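Local coordinates for protein glutathione S-transferase (Xanthomonas axonopodis pv. citri, PDB 6NV6) that probably catalyses the conjugation of glutathione to electrophilic compounds, as a theta-class glutathione transferase of the citrus canker pathogen, at residues 9-14 against 116-121; 21-26 against 198-203; 71-76 against 93-98; 134-139 against 170-175; 146-151 against 182-187. One frame throughout, in Å; residues are numbered along the deposited sequence.

Contact 1: residues 9-14 against 116-121; sequences RRNSSN and VVRTPE
Asn11 and Arg118 are the two residues that meet here, reaching toward each other across a wide gap: the nearest CA atoms of the segments, those of Asn11 and Val117, are still 11.8 Å apart. Arg118 does most of the spanning. Its CG lies beside the backbone N (chi1 -78°), and the chain then runs straight from CG to NE, carrying the guanidinium to the turn formed by residues 9-12. The guanidinium and the Asn11 amide are skewed, their planes 52° apart, so the groups neither stack nor lie flat side by side. The backbone O of Asn11 sits at the guanidinium edge, in its plane, 3.7 Å from Arg118 NH2. The stronger partner of NH2 is the terminal carboxylate of Thr207, in a salt bridge, while Trp114 makes a cation-pi contact with the same side chain and Phe113 packs on it. The turn from Arg9 to Ser12 is type I and leads directly into a helix. There Ser12, at the N-cap, takes a weak capping bond from Asn14 N to its OG (3.2 Å, 122° at the hydrogen), and OG also accepts from Val15 N. In the fold this is a small surface contact between the domains: the turn leading into helix 13-25, in the thioredoxin-like part, approaches the C-terminal end region of the long helix 88-118 of the all-helical part.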
# COMPACT_ATOMS: atom_id res chain seq x y z
N ARG A 9 -12.67 -5.50 3.75
CA ARG A 9 -11.84 -6.63 4.15
C ARG A 9 -10.41 -6.20 4.43
O ARG A 9 -9.80 -5.46 3.65
CB ARG A 9 -11.88 -7.70 3.05
N ARG A 10 -9.87 -6.67 5.56
CA ARG A 10 -8.54 -6.28 6.02
C ARG A 10 -7.42 -6.98 5.26
O ARG A 10 -6.26 -6.61 5.44
CB ARG A 10 -8.44 -6.54 7.52
CG ARG A 10 -9.65 -5.98 8.25
CD ARG A 10 -9.68 -6.20 9.76
NE ARG A 10 -10.87 -5.56 10.32
CZ ARG A 10 -11.75 -6.15 11.13
NH1 ARG A 10 -11.57 -7.41 11.52
NH2 ARG A 10 -12.81 -5.48 11.56
N ASN A 11 -7.75 -7.94 4.41
CA ASN A 11 -6.77 -8.62 3.57
C ASN A 11 -6.67 -8.01 2.17
O ASN A 11 -6.06 -8.61 1.28
CB ASN A 11 -7.11 -10.12 3.47
CG ASN A 11 -8.33 -10.38 2.61
OD1 ASN A 11 -9.22 -9.53 2.48
ND2 ASN A 11 -8.39 -11.57 2.01
N SER A 12 -7.26 -6.84 1.97
CA SER A 12 -7.10 -6.07 0.74
C SER A 12 -6.02 -5.00 0.93
O SER A 12 -5.94 -4.35 1.98
CB SER A 12 -8.42 -5.42 0.34
OG SER A 12 -8.22 -4.22 -0.39
N SER A 13 -5.19 -4.84 -0.10
CA SER A 13 -4.09 -3.87 -0.03
C SER A 13 -4.61 -2.43 -0.01
O SER A 13 -4.01 -1.55 0.63
CB SER A 13 -3.14 -4.08 -1.22
OG SER A 13 -2.31 -5.22 -1.04
N ASN A 14 -5.73 -2.19 -0.70
CA ASN A 14 -6.33 -0.87 -0.68
C ASN A 14 -6.88 -0.54 0.70
O ASN A 14 -6.71 0.59 1.19
CB ASN A 14 -7.43 -0.80 -1.73
CG ASN A 14 -6.88 -0.66 -3.14
OD1 ASN A 14 -5.76 -0.20 -3.33
ND2 ASN A 14 -7.67 -1.05 -4.13
N VAL A 116 -1.63 -17.03 -7.52
CA VAL A 116 -0.69 -17.72 -6.65
C VAL A 116 -1.30 -18.00 -5.29
O VAL A 116 -1.08 -19.07 -4.72
CB VAL A 116 0.61 -16.89 -6.51
CG1 VAL A 116 1.58 -17.54 -5.53
CG2 VAL A 116 1.25 -16.71 -7.87
N VAL A 117 -2.07 -17.07 -4.76
CA VAL A 117 -2.64 -17.21 -3.43
C VAL A 117 -4.10 -17.64 -3.47
O VAL A 117 -4.61 -18.20 -2.48
CB VAL A 117 -2.49 -15.88 -2.66
CG1 VAL A 117 -2.86 -16.02 -1.19
CG2 VAL A 117 -1.07 -15.37 -2.84
N ARG A 118 -4.79 -17.44 -4.60
CA ARG A 118 -6.23 -17.54 -4.63
C ARG A 118 -6.79 -18.44 -5.72
O ARG A 118 -7.98 -18.78 -5.65
CB ARG A 118 -6.85 -16.13 -4.77
CG ARG A 118 -6.85 -15.37 -3.45
CD ARG A 118 -7.38 -13.95 -3.57
NE ARG A 118 -7.20 -13.21 -2.32
CZ ARG A 118 -7.22 -11.88 -2.20
NH1 ARG A 118 -7.41 -11.12 -3.27
NH2 ARG A 118 -7.03 -11.32 -1.01
N THR A 119 -6.00 -18.85 -6.70
CA THR A 119 -6.58 -19.77 -7.66
C THR A 119 -6.02 -21.18 -7.47
O THR A 119 -4.84 -21.35 -7.12
CB THR A 119 -6.34 -19.33 -9.10
OG1 THR A 119 -4.95 -19.45 -9.41
CG2 THR A 119 -6.78 -17.88 -9.30
N PRO A 120 -6.85 -22.21 -7.66
CA PRO A 120 -6.35 -23.59 -7.60
C PRO A 120 -5.45 -23.91 -8.78
O PRO A 120 -5.66 -23.43 -9.90
CB PRO A 120 -7.63 -24.44 -7.62
CG PRO A 120 -8.73 -23.50 -7.24
CD PRO A 120 -8.31 -22.16 -7.78
N GLU A 121 -4.44 -24.75 -8.52
CA GLU A 121 -3.43 -25.04 -9.54
C GLU A 121 -4.06 -25.57 -10.82
O GLU A 121 -3.55 -25.32 -11.92
CB GLU A 121 -2.41 -26.03 -8.99
CG GLU A 121 -1.67 -26.83 -10.06
CD GLU A 121 -0.65 -25.99 -10.82
OE1 GLU A 121 0.02 -25.15 -10.19
OE2 GLU A 121 -0.52 -26.18 -12.05

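Contact 2: residues 21-26 against 198-203; sequences CAEEAG and YQRGVM
Glu23 and Arg200 form a salt bridge between helix 13-25 and the short helix 196-201, and close beside it the two backbones draw together, with Glu23 CA 6.4 Å from Gly201 CA. Gly201 is buried and has no side chain, which suits so near an approach: Glu23 CG lies 4.5 Å from Gly201 N. On the buried side Tyr198 turns away from segment 21-26, its ring meeting Trp20 edge-to-face and its hydroxyl bonding to Gly166 O. Toward solvent the contact thins to a charged pair. Arg200, bent at chi3 (-56°), curls its guanidinium back so that NE donates to Glu23 OE1 (2.6 Å, 153° at the hydrogen); a weak second bond runs from Arg200 NH1 to the same Glu23 OE1 (3.1 Å). The arginine meets that oxygen from above the carboxylate plane, 41° out of it, so the salt bridge is not a flat two-oxygen pairing. Glu23 OE2 is taken by Tyr29 OH, which anchors the other branch. Glu24 instead turns to Arg195 and Trp20 NE1. Such docking of a C-terminal helix against the first helix of the thioredoxin-like domain belongs to the interdomain interface of the glutathione transferase fold.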
# COMPACT_ATOMS: atom_id res chain seq x y z
N CYS A 21 -2.94 4.27 7.36
CA CYS A 21 -2.99 5.72 7.50
C CYS A 21 -3.76 6.15 8.75
O CYS A 21 -3.30 7.00 9.52
CB CYS A 21 -3.60 6.34 6.25
SG CYS A 21 -3.31 8.09 6.17
N ALA A 22 -4.95 5.57 8.95
CA ALA A 22 -5.66 5.79 10.19
C ALA A 22 -4.75 5.56 11.39
O ALA A 22 -4.60 6.44 12.25
CB ALA A 22 -6.87 4.86 10.26
N GLU A 23 -4.09 4.40 11.42
CA GLU A 23 -3.22 4.06 12.54
C GLU A 23 -2.09 5.07 12.71
O GLU A 23 -1.80 5.50 13.83
CB GLU A 23 -2.67 2.64 12.35
CG GLU A 23 -3.71 1.56 12.53
CD GLU A 23 -3.97 1.22 13.99
OE1 GLU A 23 -3.01 1.31 14.80
OE2 GLU A 23 -5.13 0.88 14.34
N GLU A 24 -1.44 5.47 11.61
CA GLU A 24 -0.38 6.48 11.69
C GLU A 24 -0.87 7.76 12.35
O GLU A 24 -0.09 8.48 12.98
CB GLU A 24 0.18 6.81 10.30
CG GLU A 24 1.02 5.72 9.63
CD GLU A 24 2.38 5.49 10.28
OE1 GLU A 24 2.78 6.29 11.16
OE2 GLU A 24 3.06 4.51 9.91
N ALA A 25 -2.15 8.08 12.20
CA ALA A 25 -2.72 9.32 12.71
C ALA A 25 -3.18 9.22 14.15
O ALA A 25 -3.38 10.25 14.79
CB ALA A 25 -3.90 9.75 11.84
N GLY A 26 -3.38 8.01 14.66
CA GLY A 26 -3.78 7.81 16.03
C GLY A 26 -5.23 8.08 16.33
O GLY A 26 -5.63 8.02 17.50
N TYR A 198 2.28 0.33 10.80
CA TYR A 198 2.39 -0.60 9.69
C TYR A 198 2.12 -2.03 10.12
O TYR A 198 1.49 -2.81 9.38
CB TYR A 198 3.78 -0.46 9.07
CG TYR A 198 4.00 -1.28 7.82
CD1 TYR A 198 3.57 -0.81 6.58
CD2 TYR A 198 4.68 -2.49 7.87
CE1 TYR A 198 3.79 -1.53 5.43
CE2 TYR A 198 4.90 -3.22 6.73
CZ TYR A 198 4.46 -2.74 5.50
OH TYR A 198 4.68 -3.48 4.35
N GLN A 199 2.59 -2.41 11.31
CA GLN A 199 2.33 -3.76 11.81
C GLN A 199 0.84 -4.00 12.02
O GLN A 199 0.32 -5.07 11.69
CB GLN A 199 3.09 -3.98 13.12
CG GLN A 199 4.59 -4.01 13.00
CD GLN A 199 5.25 -3.76 14.34
OE1 GLN A 199 4.59 -3.80 15.37
NE2 GLN A 199 6.55 -3.49 14.32
N ARG A 200 0.14 -3.02 12.59
CA ARG A 200 -1.28 -3.20 12.86
C ARG A 200 -2.14 -2.94 11.63
O ARG A 200 -3.19 -3.57 11.46
CB ARG A 200 -1.71 -2.28 14.00
CG ARG A 200 -1.04 -2.60 15.33
CD ARG A 200 -1.55 -1.67 16.41
NE ARG A 200 -1.36 -0.28 16.02
CZ ARG A 200 -0.39 0.50 16.49
NH1 ARG A 200 -0.19 1.72 15.98
NH2 ARG A 200 0.44 0.03 17.42
N GLY A 201 -1.71 -2.02 10.77
CA GLY A 201 -2.52 -1.64 9.63
C GLY A 201 -2.34 -2.49 8.39
O GLY A 201 -3.29 -2.68 7.63
N VAL A 202 -1.14 -3.01 8.17
CA VAL A 202 -0.79 -3.65 6.91
C VAL A 202 -0.54 -5.15 7.08
O VAL A 202 -1.00 -5.95 6.27
CB VAL A 202 0.42 -2.95 6.24
CG1 VAL A 202 0.79 -3.61 4.92
CG2 VAL A 202 0.12 -1.50 6.04
N MET A 203 0.19 -5.54 8.12
CA MET A 203 0.68 -6.91 8.19
C MET A 203 -0.40 -7.80 8.78
O MET A 203 -0.33 -8.27 9.92
CB MET A 203 1.98 -6.99 8.96
CG MET A 203 3.07 -6.08 8.40
SD MET A 203 4.54 -5.93 9.41
CE MET A 203 5.26 -7.54 9.09

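Contact 3: residues 71-76 against 93-98; sequences IVRYLA and LGDRWM
The interface between the thioredoxin-like and all-helical domains is crossed here by helices 68-79 and 88-118, whose short segments run roughly antiparallel, at 147°, with axes that come no closer than 12.5 Å. Long side chains fill that spacing. Met98 is buried and bent at chi3 (79°), which swings its methyl CE to 3.8 Å from Val72 CG1 in an apolar contact. Arg73 and Met98 lie alongside each other, pointing opposite ways: Arg73 CG lies 3.9 Å from Met98 CE, and Arg73 NH1 is 3.7 Å from Met98 SD. The same Arg73 NH1 forms a loose salt bridge with Asp95 OD1 at 3.4 Å, the carboxylate and guanidinium turned well out of a common plane. Thus the charged pair borders the apolar one, and Met98 touches both residues of helix 68-79. Val72 also touches Lys17 and Cys21 of helix 13-25, while Met160 packs on Arg73. This is the domain junction of a glutathione transferase, where the last helix of the thioredoxin-like fold lies along the first long helix of the C-terminal bundle.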
# COMPACT_ATOMS: atom_id res chain seq x y z
N ILE A 71 -8.42 8.64 0.18
CA ILE A 71 -8.61 8.40 1.60
C ILE A 71 -7.31 8.67 2.35
O ILE A 71 -7.31 9.27 3.43
CB ILE A 71 -9.11 6.96 1.84
CG1 ILE A 71 -10.51 6.78 1.25
CG2 ILE A 71 -9.14 6.64 3.33
CD1 ILE A 71 -10.94 5.34 1.12
N VAL A 72 -6.18 8.25 1.78
CA VAL A 72 -4.90 8.44 2.47
C VAL A 72 -4.59 9.92 2.55
O VAL A 72 -4.37 10.47 3.64
CB VAL A 72 -3.78 7.67 1.75
CG1 VAL A 72 -2.40 8.12 2.26
CG2 VAL A 72 -3.96 6.15 1.91
N ARG A 73 -4.58 10.59 1.40
CA ARG A 73 -4.23 12.01 1.36
C ARG A 73 -5.12 12.80 2.30
O ARG A 73 -4.65 13.71 3.00
CB ARG A 73 -4.32 12.54 -0.07
CG ARG A 73 -3.11 12.16 -0.91
CD ARG A 73 -3.09 12.93 -2.23
NE ARG A 73 -4.15 12.44 -3.11
CZ ARG A 73 -3.98 11.47 -4.01
NH1 ARG A 73 -2.79 10.90 -4.16
NH2 ARG A 73 -5.00 11.07 -4.77
N TYR A 74 -6.40 12.44 2.36
CA TYR A 74 -7.31 13.11 3.28
C TYR A 74 -6.89 12.87 4.73
O TYR A 74 -6.66 13.83 5.48
CB TYR A 74 -8.74 12.64 3.04
CG TYR A 74 -9.63 13.10 4.14
CD1 TYR A 74 -9.89 14.46 4.32
CD2 TYR A 74 -10.18 12.21 5.05
CE1 TYR A 74 -10.69 14.90 5.34
CE2 TYR A 74 -10.98 12.63 6.08
CZ TYR A 74 -11.24 13.98 6.22
OH TYR A 74 -12.04 14.42 7.24
N LEU A 75 -6.80 11.60 5.13
CA LEU A 75 -6.51 11.28 6.53
C LEU A 75 -5.23 11.95 7.01
O LEU A 75 -5.15 12.42 8.15
CB LEU A 75 -6.44 9.77 6.72
CG LEU A 75 -7.83 9.15 6.92
CD1 LEU A 75 -7.79 7.63 6.80
CD2 LEU A 75 -8.43 9.59 8.26
N ALA A 76 -4.20 12.02 6.15
CA ALA A 76 -2.96 12.62 6.61
C ALA A 76 -3.08 14.14 6.70
O ALA A 76 -2.73 14.75 7.72
CB ALA A 76 -1.79 12.21 5.72
N LEU A 93 7.09 14.55 -4.59
CA LEU A 93 7.99 13.40 -4.63
C LEU A 93 7.27 12.10 -4.33
O LEU A 93 7.37 11.13 -5.08
CB LEU A 93 9.15 13.60 -3.66
CG LEU A 93 10.05 14.80 -3.92
CD1 LEU A 93 10.83 15.13 -2.66
CD2 LEU A 93 10.99 14.52 -5.10
N GLY A 94 6.53 12.07 -3.22
CA GLY A 94 5.81 10.86 -2.88
C GLY A 94 4.48 10.77 -3.59
O GLY A 94 3.92 9.68 -3.74
N ASP A 95 3.96 11.92 -4.03
CA ASP A 95 2.70 11.92 -4.76
C ASP A 95 2.77 11.05 -6.00
O ASP A 95 1.84 10.29 -6.29
CB ASP A 95 2.33 13.35 -5.14
CG ASP A 95 0.84 13.58 -5.14
OD1 ASP A 95 0.07 12.60 -4.95
OD2 ASP A 95 0.42 14.73 -5.33
N ARG A 96 3.89 11.12 -6.72
CA ARG A 96 4.05 10.36 -7.96
C ARG A 96 4.04 8.86 -7.72
O ARG A 96 3.65 8.09 -8.61
CB ARG A 96 5.34 10.77 -8.64
CG ARG A 96 6.55 10.25 -7.90
CD ARG A 96 7.80 10.46 -8.66
NE ARG A 96 8.20 11.86 -8.58
CZ ARG A 96 9.34 12.26 -8.06
NH1 ARG A 96 10.19 11.36 -7.57
NH2 ARG A 96 9.63 13.55 -8.03
N TRP A 97 4.47 8.41 -6.54
CA TRP A 97 4.48 6.98 -6.27
C TRP A 97 3.11 6.52 -5.85
O TRP A 97 2.77 5.35 -6.04
CB TRP A 97 5.54 6.64 -5.23
CG TRP A 97 6.90 6.78 -5.80
CD1 TRP A 97 7.79 7.78 -5.57
CD2 TRP A 97 7.52 5.91 -6.76
NE1 TRP A 97 8.93 7.58 -6.31
CE2 TRP A 97 8.79 6.44 -7.05
CE3 TRP A 97 7.11 4.73 -7.40
CZ2 TRP A 97 9.66 5.83 -7.95
CZ3 TRP A 97 7.98 4.13 -8.29
CH2 TRP A 97 9.24 4.68 -8.56
N MET A 98 2.30 7.43 -5.32
CA MET A 98 0.90 7.10 -5.06
C MET A 98 0.17 6.83 -6.37
O MET A 98 -0.50 5.80 -6.52
CB MET A 98 0.23 8.22 -4.28
CG MET A 98 0.93 8.55 -2.97
SD MET A 98 0.03 9.80 -2.02
CE MET A 98 -1.27 8.77 -1.32

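Contact 4: residues 134-139 against 170-175; sequences TQSGEL and YAWFEM
A single tryptophan, Trp172, makes this buried helix-to-helix contact inside the all-helical C-terminal domain, reaching from the end of helix 163-174 to helix 126-146. The backbones stand well apart, Ser136 CA being 9.0 Å from Trp172 CA, and the indole fills the distance. With CG placed opposite the backbone N (chi1 173°), the indole reaches the neighbouring helix and meets it with the far end of its six-membered part. CZ3 of Trp172 comes 3.6 Å from Ser136 CB, and CH2 of Trp172 comes 3.9 Å from Gly137 CA. Both are carbon contacts: no hydrogen bond links the segments. Gly137 presents bare backbone to the ring, its N also 3.9 Å from Trp172 CH2. The Ser136 hydroxyl bonds to Ala132 O within its own helix, and it is CB that touches the indole. Around the ring, Leu133 and Leu140 of helix 126-146 and Pro180 add apolar cover. Within helix 163-174, Trp172 CD1 sits 3.7 Å above the centre of the Phe173 ring, one aromatic resting against the next. Just past it the carbonyls of Trp172 and Met175 both receive Arg179 NH2, which ties down the turn that leaves the helix. An aromatic side chain inserted against small residues of an adjacent helix is here part of the hydrophobic core of the glutathione transferase helical bundle.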
# COMPACT_ATOMS: atom_id res chain seq x y z
N THR A 134 7.23 -11.59 -13.74
CA THR A 134 8.39 -10.97 -14.35
C THR A 134 8.20 -9.46 -14.50
O THR A 134 9.15 -8.69 -14.31
CB THR A 134 8.67 -11.62 -15.71
OG1 THR A 134 9.12 -12.97 -15.52
CG2 THR A 134 9.71 -10.83 -16.50
N GLN A 135 6.99 -9.03 -14.82
CA GLN A 135 6.77 -7.60 -15.01
C GLN A 135 6.62 -6.87 -13.68
O GLN A 135 7.14 -5.76 -13.51
CB GLN A 135 5.54 -7.36 -15.87
CG GLN A 135 5.49 -5.95 -16.40
CD GLN A 135 4.15 -5.60 -16.97
OE1 GLN A 135 3.74 -4.44 -16.94
NE2 GLN A 135 3.45 -6.60 -17.50
N SER A 136 5.90 -7.47 -12.73
CA SER A 136 5.92 -6.99 -11.36
C SER A 136 7.34 -6.66 -10.93
O SER A 136 7.64 -5.54 -10.47
CB SER A 136 5.32 -8.05 -10.43
OG SER A 136 3.90 -8.11 -10.57
N GLY A 137 8.25 -7.63 -11.15
CA GLY A 137 9.63 -7.46 -10.73
C GLY A 137 10.33 -6.28 -11.38
O GLY A 137 11.01 -5.50 -10.72
N GLU A 138 10.17 -6.14 -12.70
CA GLU A 138 10.89 -5.06 -13.37
C GLU A 138 10.23 -3.72 -13.14
O GLU A 138 10.92 -2.69 -13.17
CB GLU A 138 11.04 -5.33 -14.87
CG GLU A 138 12.08 -6.43 -15.23
CD GLU A 138 13.32 -6.48 -14.30
OE1 GLU A 138 14.15 -5.55 -14.37
OE2 GLU A 138 13.48 -7.45 -13.53
N LEU A 139 8.93 -3.70 -12.88
CA LEU A 139 8.31 -2.47 -12.40
C LEU A 139 8.87 -2.09 -11.04
O LEU A 139 9.29 -0.95 -10.82
CB LEU A 139 6.79 -2.65 -12.31
CG LEU A 139 6.06 -2.65 -13.67
CD1 LEU A 139 4.58 -2.98 -13.51
CD2 LEU A 139 6.27 -1.32 -14.38
N TYR A 170 4.09 -5.45 1.23
CA TYR A 170 3.91 -6.54 2.18
C TYR A 170 3.54 -7.83 1.45
O TYR A 170 4.15 -8.88 1.66
CB TYR A 170 2.85 -6.17 3.22
CG TYR A 170 2.48 -7.32 4.12
CD1 TYR A 170 3.41 -7.88 4.99
CD2 TYR A 170 1.19 -7.86 4.10
CE1 TYR A 170 3.09 -8.92 5.81
CE2 TYR A 170 0.86 -8.91 4.93
CZ TYR A 170 1.81 -9.43 5.78
OH TYR A 170 1.48 -10.48 6.61
N ALA A 171 2.54 -7.76 0.57
CA ALA A 171 2.17 -8.94 -0.21
C ALA A 171 3.34 -9.42 -1.05
O ALA A 171 3.63 -10.62 -1.10
CB ALA A 171 0.96 -8.63 -1.09
N TRP A 172 4.04 -8.49 -1.71
CA TRP A 172 5.17 -8.86 -2.55
C TRP A 172 6.19 -9.71 -1.81
O TRP A 172 6.66 -10.73 -2.32
CB TRP A 172 5.84 -7.60 -3.10
CG TRP A 172 7.11 -7.84 -3.86
CD1 TRP A 172 8.40 -7.59 -3.43
CD2 TRP A 172 7.24 -8.38 -5.18
NE1 TRP A 172 9.30 -7.94 -4.41
CE2 TRP A 172 8.61 -8.42 -5.49
CE3 TRP A 172 6.32 -8.82 -6.14
CZ2 TRP A 172 9.09 -8.88 -6.72
CZ3 TRP A 172 6.79 -9.28 -7.35
CH2 TRP A 172 8.16 -9.31 -7.63
N PHE A 173 6.55 -9.33 -0.59
CA PHE A 173 7.66 -9.98 0.09
C PHE A 173 7.24 -11.23 0.86
O PHE A 173 8.07 -12.11 1.08
CB PHE A 173 8.34 -9.00 1.04
CG PHE A 173 9.35 -8.10 0.35
CD1 PHE A 173 10.49 -8.63 -0.23
CD2 PHE A 173 9.13 -6.72 0.27
CE1 PHE A 173 11.41 -7.81 -0.86
CE2 PHE A 173 10.05 -5.90 -0.36
CZ PHE A 173 11.19 -6.45 -0.93
N GLU A 174 5.97 -11.33 1.25
CA GLU A 174 5.53 -12.46 2.05
C GLU A 174 4.76 -13.49 1.24
O GLU A 174 4.48 -14.58 1.75
CB GLU A 174 4.71 -11.97 3.24
CG GLU A 174 5.41 -10.86 4.04
CD GLU A 174 6.79 -11.27 4.58
OE1 GLU A 174 6.97 -12.47 4.89
OE2 GLU A 174 7.70 -10.40 4.71
N MET A 175 4.40 -13.15 -0.00
CA MET A 175 3.92 -14.09 -1.01
C MET A 175 4.88 -15.25 -1.20
O MET A 175 6.10 -15.07 -1.16
CB MET A 175 3.74 -13.41 -2.36
CG MET A 175 2.34 -13.01 -2.69
SD MET A 175 2.22 -12.69 -4.46
CE MET A 175 3.77 -11.87 -4.74

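Contact 5: residues 146-151 against 182-187; sequences ALAQQP and LPHLQA
Ala148 lies over the face of the His184 imidazole, where the loop following helix 126-146 meets the start of helix 183-193 in the all-helical domain of the glutathione transferase fold. The Ala148 methyl makes a CH-pi contact: CB is 3.4 Å from the ring centroid and only 12° off the ring normal, nearly above the middle of the ring. With CG opposite the carbonyl carbon (chi1 -51°), the His184 ring reaches the alanine, while His184 CB stays close to the chain at 3.4 Å from Leu147 O. Deeper in, the contact turns apolar. Leu147 points its side chain at the helix, and its CD1 touches Leu185 CD1 at 4.1 Å, the two leucines crossing at a slant. Leu185 starts away from the loop and also packs against Ile169 and Phe173 of helix 163-174, so Leu147 adds to an apolar patch that includes that helix. The next shell fixes the backbones. Asp144 OD2, from the end of helix 126-146, accepts from Leu185 N and more weakly from His184 N, holding the first turn of helix 183-193 in place, and Arg191 reaches back from the same helix to Pro151 O. Between the segments one water donates to both carbonyls, 2.9 Å from Leu147 O and 2.8 Å from His184 O.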
# COMPACT_ATOMS: atom_id res chain seq x y z
N ALA A 146 14.57 4.29 -7.17
CA ALA A 146 14.28 5.53 -6.46
C ALA A 146 14.68 5.42 -4.99
O ALA A 146 15.10 6.41 -4.38
CB ALA A 146 12.80 5.88 -6.59
N LEU A 147 14.58 4.22 -4.42
CA LEU A 147 14.94 4.01 -3.03
C LEU A 147 16.43 3.77 -2.86
O LEU A 147 16.88 3.55 -1.73
CB LEU A 147 14.14 2.84 -2.46
CG LEU A 147 12.64 3.17 -2.33
CD1 LEU A 147 11.83 1.90 -2.14
CD2 LEU A 147 12.37 4.19 -1.19
N ALA A 148 17.19 3.79 -3.95
CA ALA A 148 18.64 3.93 -3.88
C ALA A 148 19.07 5.38 -3.83
O ALA A 148 20.23 5.66 -3.50
CB ALA A 148 19.30 3.23 -5.07
N GLN A 149 18.18 6.32 -4.13
CA GLN A 149 18.48 7.75 -4.09
C GLN A 149 18.03 8.40 -2.79
O GLN A 149 18.73 9.28 -2.28
CB GLN A 149 17.81 8.47 -5.27
CG GLN A 149 18.37 8.14 -6.65
CD GLN A 149 19.90 8.14 -6.71
OE1 GLN A 149 20.54 9.12 -6.32
NE2 GLN A 149 20.49 7.05 -7.20
N GLN A 150 16.88 8.00 -2.26
CA GLN A 150 16.36 8.48 -0.99
C GLN A 150 15.81 7.28 -0.22
O GLN A 150 15.43 6.28 -0.83
CB GLN A 150 15.25 9.52 -1.18
CG GLN A 150 15.64 10.68 -2.08
CD GLN A 150 16.35 11.79 -1.31
OE1 GLN A 150 16.30 11.83 -0.08
NE2 GLN A 150 17.02 12.70 -2.03
N PRO A 151 15.76 7.37 1.11
CA PRO A 151 15.31 6.20 1.88
C PRO A 151 13.81 5.97 1.85
O PRO A 151 13.36 4.88 2.24
CB PRO A 151 15.80 6.52 3.30
CG PRO A 151 15.88 8.00 3.37
CD PRO A 151 16.04 8.53 1.97
N LEU A 182 16.19 -7.03 -5.07
CA LEU A 182 15.95 -5.58 -5.09
C LEU A 182 16.24 -5.02 -3.71
O LEU A 182 15.32 -4.84 -2.89
CB LEU A 182 14.52 -5.26 -5.53
CG LEU A 182 14.11 -5.73 -6.93
CD1 LEU A 182 12.59 -5.69 -7.04
CD2 LEU A 182 14.78 -4.88 -8.01
N PRO A 183 17.50 -4.68 -3.43
CA PRO A 183 17.93 -4.52 -2.03
C PRO A 183 17.54 -3.19 -1.42
O PRO A 183 17.39 -3.11 -0.19
CB PRO A 183 19.45 -4.67 -2.12
CG PRO A 183 19.74 -5.01 -3.59
CD PRO A 183 18.61 -4.44 -4.35
N HIS A 184 17.41 -2.14 -2.23
CA HIS A 184 16.92 -0.88 -1.67
C HIS A 184 15.43 -0.99 -1.36
O HIS A 184 14.98 -0.58 -0.28
CB HIS A 184 17.24 0.28 -2.61
CG HIS A 184 18.67 0.31 -3.05
ND1 HIS A 184 19.60 1.14 -2.46
CD2 HIS A 184 19.34 -0.41 -3.98
CE1 HIS A 184 20.78 0.94 -3.02
NE2 HIS A 184 20.65 0.00 -3.94
N LEU A 185 14.67 -1.56 -2.28
CA LEU A 185 13.27 -1.88 -2.01
C LEU A 185 13.13 -2.67 -0.72
O LEU A 185 12.26 -2.38 0.10
CB LEU A 185 12.69 -2.66 -3.18
CG LEU A 185 11.19 -2.93 -3.10
CD1 LEU A 185 10.38 -1.66 -3.42
CD2 LEU A 185 10.82 -4.09 -4.01
N GLN A 186 14.01 -3.66 -0.51
CA GLN A 186 13.89 -4.53 0.66
C GLN A 186 14.25 -3.80 1.95
O GLN A 186 13.57 -3.99 2.98
CB GLN A 186 14.79 -5.75 0.47
CG GLN A 186 14.84 -6.65 1.69
CD GLN A 186 15.56 -7.94 1.42
OE1 GLN A 186 15.66 -8.37 0.27
NE2 GLN A 186 16.08 -8.58 2.48
N ALA A 187 15.31 -3.00 1.94
CA ALA A 187 15.68 -2.25 3.14
C ALA A 187 14.60 -1.25 3.52
O ALA A 187 14.39 -0.97 4.71
CB ALA A 187 17.02 -1.54 2.93
O HOH W 1 16.11 1.87 0.53

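How the contacts relate
From the N terminus, the turn before helix 13-25 opens contact 1, and the later part of that helix opens contact 2. Helix 68-79 meets helix 88-118 in contact 3, the shortest loop, nested inside both. Contact 1 then closes at the end of helix 88-118, before contacts 4 and 5 open; these two cross each other in the helical domain. Contact 2 closes near the C terminus, so it encloses contacts 3, 4 and 5 and crosses contact 1. Contacts 1, 2 and 3 join the two domains, whereas 4 and 5 stay within the helical one. Contacts 2 and 3 touch through Cys21 and Leu75, 2 and 4 through Tyr198 and Tyr170, 3 and 5 through Trp97 and Ala146.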